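Local coordinates for erythrocyte membrane protein 1 (Plasmodium falciparum, PDB 2XU0), which probably binds host-cell surface receptors, the piece described here being the N-terminal segment and first Duffy-binding-like domain of a larger adhesin linked to red-cell rosetting, at residues A[317-329]-A[440-454]. The protein carries 10 engineered substitutions. Sequence-based numbering, arbitrary orientation.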
ATOM      1  N   GLU A 317       5.275   1.664   2.655  1.00 21.88           N
ATOM      2  CA  GLU A 317       4.676   0.932   3.781  1.00 22.21           C
ATOM      3  C   GLU A 317       3.864  -0.263   3.220  1.00 26.44           C
ATOM      4  O   GLU A 317       3.945  -1.362   3.752  1.00 25.39           O
ATOM      5  CB  GLU A 317       3.790   1.872   4.645  1.00 23.52           C
ATOM      6  CG  GLU A 317       3.134   1.205   5.839  1.00 32.29           C
ATOM      7  CD  GLU A 317       1.851   0.430   5.582  1.00 43.88           C
ATOM      8  OE1 GLU A 317       1.191   0.668   4.546  1.00 31.82           O
ATOM      9  OE2 GLU A 317       1.529  -0.450   6.410  1.00 32.78           O
ATOM     10  N   GLU A 318       3.125  -0.061   2.137  1.00 25.05           N
ATOM     11  CA  GLU A 318       2.374  -1.170   1.520  1.00 26.18           C
ATOM     12  C   GLU A 318       3.336  -2.165   0.864  1.00 31.57           C
ATOM     13  O   GLU A 318       3.101  -3.380   0.896  1.00 31.63           O
ATOM     14  CB  GLU A 318       1.410  -0.622   0.483  1.00 27.92           C
ATOM     15  CG  GLU A 318       0.495  -1.662  -0.145  1.00 27.18           C
ATOM     16  CD  GLU A 318      -0.517  -1.044  -1.075  1.00 34.14           C
ATOM     17  OE1 GLU A 318      -0.502   0.200  -1.225  1.00 36.35           O
ATOM     18  OE2 GLU A 318      -1.370  -1.791  -1.608  1.00 39.23           O
ATOM     19  N   TRP A 319       4.460  -1.658   0.312  1.00 30.00           N
ATOM     20  CA  TRP A 319       5.455  -2.531  -0.310  1.00 27.74           C
ATOM     21  C   TRP A 319       5.958  -3.516   0.728  1.00 30.85           C
ATOM     22  O   TRP A 319       6.016  -4.717   0.464  1.00 30.57           O
ATOM     23  CB  TRP A 319       6.621  -1.725  -0.918  1.00 25.65           C
ATOM     24  CG  TRP A 319       7.694  -2.596  -1.510  1.00 27.12           C
ATOM     25  CD1 TRP A 319       7.778  -3.019  -2.807  1.00 29.91           C
ATOM     26  CD2 TRP A 319       8.765  -3.246  -0.805  1.00 27.29           C
ATOM     27  NE1 TRP A 319       8.849  -3.868  -2.960  1.00 29.71           N
ATOM     28  CE2 TRP A 319       9.474  -4.026  -1.750  1.00 30.92           C
ATOM     29  CE3 TRP A 319       9.241  -3.188   0.517  1.00 28.68           C
ATOM     30  CZ2 TRP A 319      10.620  -4.751  -1.411  1.00 29.49           C
ATOM     31  CZ3 TRP A 319      10.333  -3.963   0.871  1.00 30.07           C
ATOM     32  CH2 TRP A 319      11.001  -4.748  -0.086  1.00 30.92           C
ATOM     33  N   SER A 320       6.357  -3.003   1.888  1.00 28.99           N
ATOM     34  CA  SER A 320       6.926  -3.816   2.967  1.00 29.64           C
ATOM     35  C   SER A 320       5.946  -4.828   3.575  1.00 31.00           C
ATOM     36  O   SER A 320       6.335  -5.971   3.829  1.00 28.33           O
ATOM     37  CB  SER A 320       7.585  -2.933   4.029  1.00 32.49           C
ATOM     38  OG  SER A 320       6.628  -2.168   4.731  1.00 46.37           O
ATOM     39  N   GLU A 321       4.691  -4.415   3.778  1.00 27.66           N
ATOM     40  CA  GLU A 321       3.631  -5.279   4.317  1.00 27.82           C
ATOM     41  C   GLU A 321       3.293  -6.423   3.363  1.00 30.78           C
ATOM     42  O   GLU A 321       3.192  -7.584   3.792  1.00 30.78           O
ATOM     43  CB  GLU A 321       2.370  -4.459   4.660  1.00 28.79           C
ATOM     44  CG  GLU A 321       2.501  -3.698   5.982  1.00 33.92           C
ATOM     45  CD  GLU A 321       2.563  -4.638   7.169  1.00 42.73           C
ATOM     46  OE1 GLU A 321       1.510  -5.205   7.540  1.00 36.87           O
ATOM     47  OE2 GLU A 321       3.687  -4.906   7.643  1.00 29.11           O
ATOM     48  N   GLU A 322       3.164  -6.098   2.084  1.00 25.89           N
ATOM     49  CA  GLU A 322       2.873  -7.060   1.013  1.00 25.46           C
ATOM     50  C   GLU A 322       4.040  -7.961   0.752  1.00 31.51           C
ATOM     51  O   GLU A 322       3.818  -9.121   0.429  1.00 32.93           O
ATOM     52  CB  GLU A 322       2.421  -6.348  -0.277  1.00 26.09           C
ATOM     53  CG  GLU A 322       1.024  -5.776  -0.140  1.00 34.04           C
ATOM     54  CD  GLU A 322      -0.063  -6.833  -0.045  1.00 56.24           C
ATOM     55  OE1 GLU A 322      -0.450  -7.372  -1.109  1.00 44.66           O
ATOM     56  OE2 GLU A 322      -0.471  -7.177   1.092  1.00 44.19           O
ATOM     57  N   PHE A 323       5.294  -7.455   0.919  1.00 29.19           N
ATOM     58  CA  PHE A 323       6.516  -8.257   0.776  1.00 28.66           C
ATOM     59  C   PHE A 323       6.504  -9.330   1.877  1.00 33.56           C
ATOM     60  O   PHE A 323       6.694 -10.512   1.587  1.00 34.36           O
ATOM     61  CB  PHE A 323       7.816  -7.372   0.895  1.00 29.95           C
ATOM     62  CG  PHE A 323       9.077  -8.159   1.217  1.00 30.99           C
ATOM     63  CD1 PHE A 323       9.635  -9.032   0.278  1.00 32.68           C
ATOM     64  CD2 PHE A 323       9.635  -8.123   2.492  1.00 31.97           C
ATOM     65  CE1 PHE A 323      10.748  -9.819   0.605  1.00 32.19           C
ATOM     66  CE2 PHE A 323      10.762  -8.900   2.809  1.00 33.27           C
ATOM     67  CZ  PHE A 323      11.296  -9.750   1.868  1.00 31.67           C
ATOM     68  N   CYS A 324       6.312  -8.913   3.148  1.00 27.78           N
ATOM     69  CA  CYS A 324       6.303  -9.828   4.306  1.00 27.58           C
ATOM     70  C   CYS A 324       5.157 -10.849   4.204  1.00 34.74           C
ATOM     71  O   CYS A 324       5.348 -12.024   4.534  1.00 35.66           O
ATOM     72  CB  CYS A 324       6.218  -9.035   5.602  1.00 27.76           C
ATOM     73  SG  CYS A 324       7.697  -8.056   5.977  0.75 31.58           S
ATOM     74  N   ARG A 325       3.977 -10.398   3.761  1.00 32.55           N
ATOM     75  CA  ARG A 325       2.798 -11.257   3.617  1.00 32.99           C
ATOM     76  C   ARG A 325       3.073 -12.331   2.562  1.00 37.78           C
ATOM     77  O   ARG A 325       2.976 -13.503   2.888  1.00 36.57           O
ATOM     78  CB  ARG A 325       1.547 -10.442   3.281  1.00 29.08           C
ATOM     79  CG  ARG A 325       0.297 -11.307   3.036  1.00 29.70           C
ATOM     80  CD  ARG A 325      -0.910 -10.470   2.659  1.00 29.38           C
ATOM     81  NE  ARG A 325      -0.875 -10.010   1.268  1.00 32.14           N
ATOM     82  CZ  ARG A 325      -1.272 -10.728   0.217  1.00 42.36           C
ATOM     83  NH1 ARG A 325      -1.713 -11.966   0.379  1.00 40.99           N
ATOM     84  NH2 ARG A 325      -1.210 -10.218  -1.001  1.00 31.05           N
ATOM     85  N   ILE A 326       3.483 -11.919   1.337  1.00 35.49           N
ATOM     86  CA  ILE A 326       3.831 -12.793   0.214  1.00 34.19           C
ATOM     87  C   ILE A 326       5.010 -13.720   0.528  1.00 39.09           C
ATOM     88  O   ILE A 326       4.977 -14.879   0.114  1.00 39.67           O
ATOM     89  CB  ILE A 326       3.983 -12.016  -1.142  1.00 35.58           C
ATOM     90  CG1 ILE A 326       2.670 -11.281  -1.572  1.00 35.23           C
ATOM     91  CG2 ILE A 326       4.516 -12.880  -2.276  1.00 33.97           C
ATOM     92  CD1 ILE A 326       1.426 -12.151  -1.563  1.00 52.67           C
ATOM     93  N   LYS A 327       6.039 -13.226   1.237  1.00 34.72           N
ATOM     94  CA  LYS A 327       7.199 -14.026   1.631  1.00 34.98           C
ATOM     95  C   LYS A 327       6.759 -15.271   2.423  1.00 41.76           C
ATOM     96  O   LYS A 327       7.290 -16.363   2.187  1.00 41.77           O
ATOM     97  CB  LYS A 327       8.220 -13.197   2.439  1.00 36.27           C
ATOM     98  CG  LYS A 327       9.494 -13.964   2.800  1.00 37.00           C
ATOM     99  CD  LYS A 327      10.461 -13.105   3.624  1.00 39.05           C
ATOM    100  CE  LYS A 327      11.678 -13.908   3.986  1.00 41.79           C
ATOM    101  NZ  LYS A 327      12.675 -13.117   4.751  1.00 47.64           N
ATOM    102  N   LYS A 328       5.790 -15.108   3.348  1.00 37.80           N
ATOM    103  CA  LYS A 328       5.264 -16.231   4.129  1.00 38.49           C
ATOM    104  C   LYS A 328       4.622 -17.280   3.208  1.00 42.64           C
ATOM    105  O   LYS A 328       4.904 -18.472   3.364  1.00 41.17           O
ATOM    106  CB  LYS A 328       4.280 -15.761   5.211  1.00 40.58           C
ATOM    107  CG  LYS A 328       4.984 -15.291   6.471  1.00 48.78           C
ATOM    108  CD  LYS A 328       3.993 -14.709   7.460  1.00 54.73           C
ATOM    109  CE  LYS A 328       4.659 -13.754   8.415  1.00 55.92           C
ATOM    110  NZ  LYS A 328       3.777 -12.604   8.736  1.00 56.05           N
ATOM    111  N   ILE A 329       3.849 -16.830   2.201  1.00 39.15           N
ATOM    112  CA  ILE A 329       3.234 -17.729   1.225  1.00 39.87           C
ATOM    113  C   ILE A 329       4.300 -18.498   0.421  1.00 45.79           C
ATOM    114  O   ILE A 329       4.173 -19.718   0.225  1.00 46.50           O
ATOM    115  CB  ILE A 329       2.282 -16.954   0.298  1.00 43.02           C
ATOM    116  CG1 ILE A 329       1.034 -16.446   1.076  1.00 41.94           C
ATOM    117  CG2 ILE A 329       1.901 -17.803  -0.947  1.00 44.46           C
ATOM    118  CD1 ILE A 329       0.231 -15.369   0.331  1.00 38.83           C
ATOM    119  N   LYS A 440       2.119  -4.874  10.787  1.00 31.19           N
ATOM    120  CA  LYS A 440       1.278  -6.035  11.129  1.00 31.32           C
ATOM    121  C   LYS A 440       1.871  -7.369  10.582  1.00 35.45           C
ATOM    122  O   LYS A 440       2.158  -8.298  11.356  1.00 35.58           O
ATOM    123  CB  LYS A 440      -0.158  -5.813  10.626  1.00 34.27           C
ATOM    124  CG  LYS A 440      -1.187  -6.820  11.152  1.00 48.15           C
ATOM    125  CD  LYS A 440      -2.545  -6.677  10.453  1.00 55.45           C
ATOM    126  CE  LYS A 440      -3.513  -5.831  11.245  1.00 71.25           C
ATOM    127  NZ  LYS A 440      -4.886  -5.846  10.655  1.00 81.38           N
ATOM    128  N   HIS A 441       2.100  -7.424   9.274  1.00 30.87           N
ATOM    129  CA  HIS A 441       2.616  -8.617   8.599  1.00 30.85           C
ATOM    130  C   HIS A 441       4.086  -8.818   8.886  1.00 36.23           C
ATOM    131  O   HIS A 441       4.492  -9.930   9.198  1.00 36.24           O
ATOM    132  CB  HIS A 441       2.353  -8.546   7.086  1.00 31.83           C
ATOM    133  CG  HIS A 441       0.908  -8.655   6.726  1.00 35.78           C
ATOM    134  ND1 HIS A 441       0.249  -9.869   6.753  1.00 37.97           N
ATOM    135  CD2 HIS A 441       0.033  -7.698   6.345  1.00 37.65           C
ATOM    136  CE1 HIS A 441      -1.002  -9.611   6.402  1.00 36.76           C
ATOM    137  NE2 HIS A 441      -1.173  -8.327   6.127  1.00 36.98           N
ATOM    138  N   CYS A 442       4.888  -7.737   8.844  1.00 33.59           N
ATOM    139  CA  CYS A 442       6.339  -7.855   9.083  1.00 31.65           C
ATOM    140  C   CYS A 442       6.781  -8.261  10.482  1.00 39.48           C
ATOM    141  O   CYS A 442       7.760  -8.997  10.610  1.00 38.93           O
ATOM    142  CB  CYS A 442       7.078  -6.626   8.582  1.00 29.48           C
ATOM    143  SG  CYS A 442       6.905  -6.351   6.795  1.00 32.66           S
ATOM    144  N   HIS A 443       6.096  -7.770  11.524  1.00 38.80           N
ATOM    145  CA  HIS A 443       6.478  -8.058  12.908  1.00 41.37           C
ATOM    146  C   HIS A 443       6.117  -9.464  13.378  1.00 48.64           C
ATOM    147  O   HIS A 443       6.766  -9.990  14.280  1.00 47.41           O
ATOM    148  CB  HIS A 443       5.907  -7.000  13.849  1.00 43.27           C
ATOM    149  CG  HIS A 443       6.633  -6.875  15.149  1.00 48.45           C
ATOM    150  ND1 HIS A 443       5.974  -7.023  16.359  1.00 51.33           N
ATOM    151  CD2 HIS A 443       7.934  -6.587  15.393  1.00 51.50           C
ATOM    152  CE1 HIS A 443       6.894  -6.832  17.294  1.00 51.22           C
ATOM    153  NE2 HIS A 443       8.085  -6.561  16.762  1.00 51.66           N
ATOM    154  N   ASP A 444       5.101 -10.069  12.742  1.00 49.62           N
ATOM    155  CA  ASP A 444       4.570 -11.396  13.018  1.00 52.41           C
ATOM    156  C   ASP A 444       5.464 -12.597  12.579  1.00 62.03           C
ATOM    157  O   ASP A 444       5.158 -13.307  11.618  1.00 61.21           O
ATOM    158  CB  ASP A 444       3.112 -11.507  12.516  1.00 54.97           C
ATOM    159  CG  ASP A 444       2.345 -12.756  12.936  1.00 72.89           C
ATOM    160  OD1 ASP A 444       1.394 -13.138  12.212  1.00 75.96           O
ATOM    161  OD2 ASP A 444       2.693 -13.350  13.992  1.00 78.59           O
ATOM    162  N   ASN A 445       6.544 -12.830  13.336  1.00 64.02           N
ATOM    163  CA  ASN A 445       7.482 -13.949  13.201  1.00 67.04           C
ATOM    164  C   ASN A 445       8.055 -14.165  14.580  1.00 77.44           C
ATOM    165  O   ASN A 445       8.831 -13.329  15.054  1.00 78.36           O
ATOM    166  CB  ASN A 445       8.601 -13.664  12.184  1.00 72.07           C
ATOM    167  CG  ASN A 445       8.332 -14.107  10.758  1.00100.85           C
ATOM    168  OD1 ASN A 445       8.719 -13.431   9.803  1.00 95.41           O
ATOM    169  ND2 ASN A 445       7.717 -15.275  10.572  1.00 94.11           N
ATOM    170  N   LYS A 446       7.614 -15.243  15.260  1.00 77.93           N
ATOM    171  CA  LYS A 446       8.029 -15.585  16.632  1.00 79.50           C
ATOM    172  C   LYS A 446       9.406 -16.276  16.674  1.00 87.60           C
ATOM    173  O   LYS A 446      10.035 -16.347  17.739  1.00 87.76           O
ATOM    174  CB  LYS A 446       6.954 -16.439  17.340  1.00 81.94           C
ATOM    175  CG  LYS A 446       5.576 -15.770  17.439  1.00 93.50           C
ATOM    176  CD  LYS A 446       4.663 -16.491  18.426  1.00101.31           C
ATOM    177  CE  LYS A 446       3.197 -16.274  18.136  1.00104.67           C
ATOM    178  NZ  LYS A 446       2.693 -17.220  17.106  1.00106.06           N
ATOM    179  N   ASP A 447       9.869 -16.757  15.497  1.00 86.10           N
ATOM    180  CA  ASP A 447      11.135 -17.451  15.255  1.00 86.87           C
ATOM    181  C   ASP A 447      12.276 -16.436  15.091  1.00 91.42           C
ATOM    182  O   ASP A 447      12.225 -15.599  14.183  1.00 90.82           O
ATOM    183  CB  ASP A 447      11.019 -18.340  13.997  1.00 89.24           C
ATOM    184  CG  ASP A 447       9.594 -18.736  13.627  1.00102.35           C
ATOM    185  OD1 ASP A 447       9.055 -19.676  14.257  1.00104.02           O
ATOM    186  OD2 ASP A 447       9.009 -18.088  12.726  1.00106.07           O
ATOM    187  N   GLU A 448      13.300 -16.513  15.977  1.00 88.55           N
ATOM    188  CA  GLU A 448      14.467 -15.609  16.001  1.00 88.59           C
ATOM    189  C   GLU A 448      15.300 -15.573  14.715  1.00 91.34           C
ATOM    190  O   GLU A 448      15.853 -14.522  14.380  1.00 91.08           O
ATOM    191  CB  GLU A 448      15.367 -15.830  17.244  1.00 90.21           C
ATOM    192  CG  GLU A 448      16.047 -17.194  17.347  1.00102.87           C
ATOM    193  CD  GLU A 448      17.226 -17.288  18.301  1.00125.80           C
ATOM    194  OE1 GLU A 448      17.096 -16.859  19.472  1.00118.92           O
ATOM    195  OE2 GLU A 448      18.274 -17.833  17.884  1.00119.48           O
ATOM    196  N   LYS A 449      15.392 -16.716  14.010  1.00 86.28           N
ATOM    197  CA  LYS A 449      16.166 -16.818  12.776  1.00 85.19           C
ATOM    198  C   LYS A 449      15.545 -16.063  11.591  1.00 84.47           C
ATOM    199  O   LYS A 449      16.251 -15.304  10.924  1.00 84.66           O
ATOM    200  CB  LYS A 449      16.534 -18.289  12.443  1.00 88.52           C
ATOM    201  CG  LYS A 449      15.441 -19.163  11.803  1.00108.19           C
ATOM    202  CD  LYS A 449      14.487 -19.800  12.810  1.00122.18           C
ATOM    203  CE  LYS A 449      13.639 -20.856  12.144  1.00136.68           C
ATOM    204  NZ  LYS A 449      12.582 -21.376  13.047  1.00147.74           N
ATOM    205  N   ASN A 450      14.225 -16.246  11.362  1.00 77.08           N
ATOM    206  CA  ASN A 450      13.468 -15.643  10.259  1.00 75.04           C
ATOM    207  C   ASN A 450      12.719 -14.331  10.601  1.00 71.06           C
ATOM    208  O   ASN A 450      11.655 -14.060  10.032  1.00 70.54           O
ATOM    209  CB  ASN A 450      12.543 -16.683   9.592  1.00 79.86           C
ATOM    210  CG  ASN A 450      11.542 -17.337  10.515  1.00110.51           C
ATOM    211  OD1 ASN A 450      11.608 -18.541  10.771  1.00108.70           O
ATOM    212  ND2 ASN A 450      10.565 -16.580  10.998  1.00102.84           N
ATOM    213  N   LYS A 451      13.284 -13.515  11.508  1.00 61.45           N
ATOM    214  CA  LYS A 451      12.672 -12.242  11.848  1.00 58.85           C
ATOM    215  C   LYS A 451      13.019 -11.206  10.781  1.00 55.21           C
ATOM    216  O   LYS A 451      14.172 -11.117  10.357  1.00 54.83           O
ATOM    217  CB  LYS A 451      13.015 -11.772  13.287  1.00 62.75           C
ATOM    218  CG  LYS A 451      14.499 -11.491  13.594  1.00 86.96           C
ATOM    219  CD  LYS A 451      14.871  -9.993  13.544  1.00 97.62           C
ATOM    220  CE  LYS A 451      14.833  -9.293  14.886  1.00107.52           C
ATOM    221  NZ  LYS A 451      13.445  -8.967  15.313  1.00116.75           N
ATOM    222  N   ILE A 452      12.012 -10.449  10.323  1.00 44.85           N
ATOM    223  CA  ILE A 452      12.190  -9.405   9.324  1.00 40.57           C
ATOM    224  C   ILE A 452      12.940  -8.240   9.952  1.00 40.70           C
ATOM    225  O   ILE A 452      12.534  -7.753  11.011  1.00 41.06           O
ATOM    226  CB  ILE A 452      10.820  -8.958   8.750  1.00 41.78           C
ATOM    227  CG1 ILE A 452      10.071 -10.123   8.016  1.00 42.18           C
ATOM    228  CG2 ILE A 452      10.961  -7.711   7.892  1.00 39.33           C
ATOM    229  CD1 ILE A 452      10.662 -10.647   6.651  1.00 46.08           C
ATOM    230  N   ASP A 453      14.050  -7.810   9.309  1.00 32.60           N
ATOM    231  CA  ASP A 453      14.850  -6.662   9.743  1.00 29.05           C
ATOM    232  C   ASP A 453      15.405  -5.987   8.517  1.00 33.08           C
ATOM    233  O   ASP A 453      16.420  -6.436   7.951  1.00 33.92           O
ATOM    234  CB  ASP A 453      15.944  -7.041  10.758  1.00 28.98           C
ATOM    235  CG  ASP A 453      16.706  -5.859  11.371  1.00 34.22           C
ATOM    236  OD1 ASP A 453      16.388  -4.700  11.036  1.00 34.53           O
ATOM    237  OD2 ASP A 453      17.595  -6.096  12.200  1.00 44.93           O
ATOM    238  N   PHE A 454      14.724  -4.908   8.097  1.00 27.64           N
ATOM    239  CA  PHE A 454      15.079  -4.103   6.933  1.00 26.55           C
ATOM    240  C   PHE A 454      16.428  -3.399   7.091  1.00 33.53           C
ATOM    241  O   PHE A 454      17.024  -3.001   6.079  1.00 33.32           O
ATOM    242  CB  PHE A 454      13.943  -3.174   6.503  1.00 26.44           C
ATOM    243  CG  PHE A 454      12.742  -3.955   5.983  1.00 27.95           C
ATOM    244  CD1 PHE A 454      12.823  -4.690   4.798  1.00 28.86           C
ATOM    245  CD2 PHE A 454      11.540  -3.964   6.686  1.00 27.83           C
ATOM    246  CE1 PHE A 454      11.715  -5.412   4.318  1.00 29.73           C
ATOM    247  CE2 PHE A 454      10.444  -4.702   6.229  1.00 30.17           C
ATOM    248  CZ  PHE A 454      10.533  -5.416   5.045  1.00 29.68           C
TER
HETATM  249  O   HOH W   1      11.269 -13.971   7.319  1.00 47.82           O
HETATM  250  O   HOH W   2       1.543 -12.347   7.144  1.00 60.65           O
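Cys324 and Cys442 are joined by a disulfide, SG to SG 2.1 Å. Beyond the bond, Cys324 SG touches CG1 of Ile452 at 3.8 Å and lies obliquely to the Phe454 ring, a sulfur-aromatic contact. One turn earlier, Glu321 bends at chi2 (-67°), which folds its carboxylate back against the start of 440-454. There OE1 takes the N-H of His441 on its syn lone pair, at 2.9 Å and nearly straight (174°), while OE2 accepts a weak bond from Cys442 N. The same OE1 sits at the edge of the His441 ring, and Arg325 runs alongside that ring: CB lies over one face in a CH-pi contact, CG is 4.0 Å from His441 ND1, and CD is 3.8 Å from His441 CE1. The chain then bends at chi3 (77°) into a side-on salt bridge with Glu322, NE to OE2 and NH2 to OE1; NH2 also bonds Phe105 O. Both segments belong to the C-terminal subdomain of the Duffy-binding-like domain, a largely helical, disulfide-braced fold; the bridge ties helix 311-338 to the weakly bonded helical turn at about 440-443, and the loop that follows comes back over the helix with Ile452 and Phe454. Lys328 NZ donates to His441 O at 2.8 Å and weakly to Asp444 O. A water accepts from NZ and also meets ND1 at the edge of the His441 ring. Lys327, extended beyond CG, brings NZ to 3.7 Å from Ile452 CD1; this ammonium also bonds Thr460 O and a water that donates to Asn450 O. At the other end Phe454 presents its CE1 and CZ rim to Phe323 CD2 (3.8 Å from CZ), with CE1 also at the edge of Trp319, whose NE1 is held by Glu390.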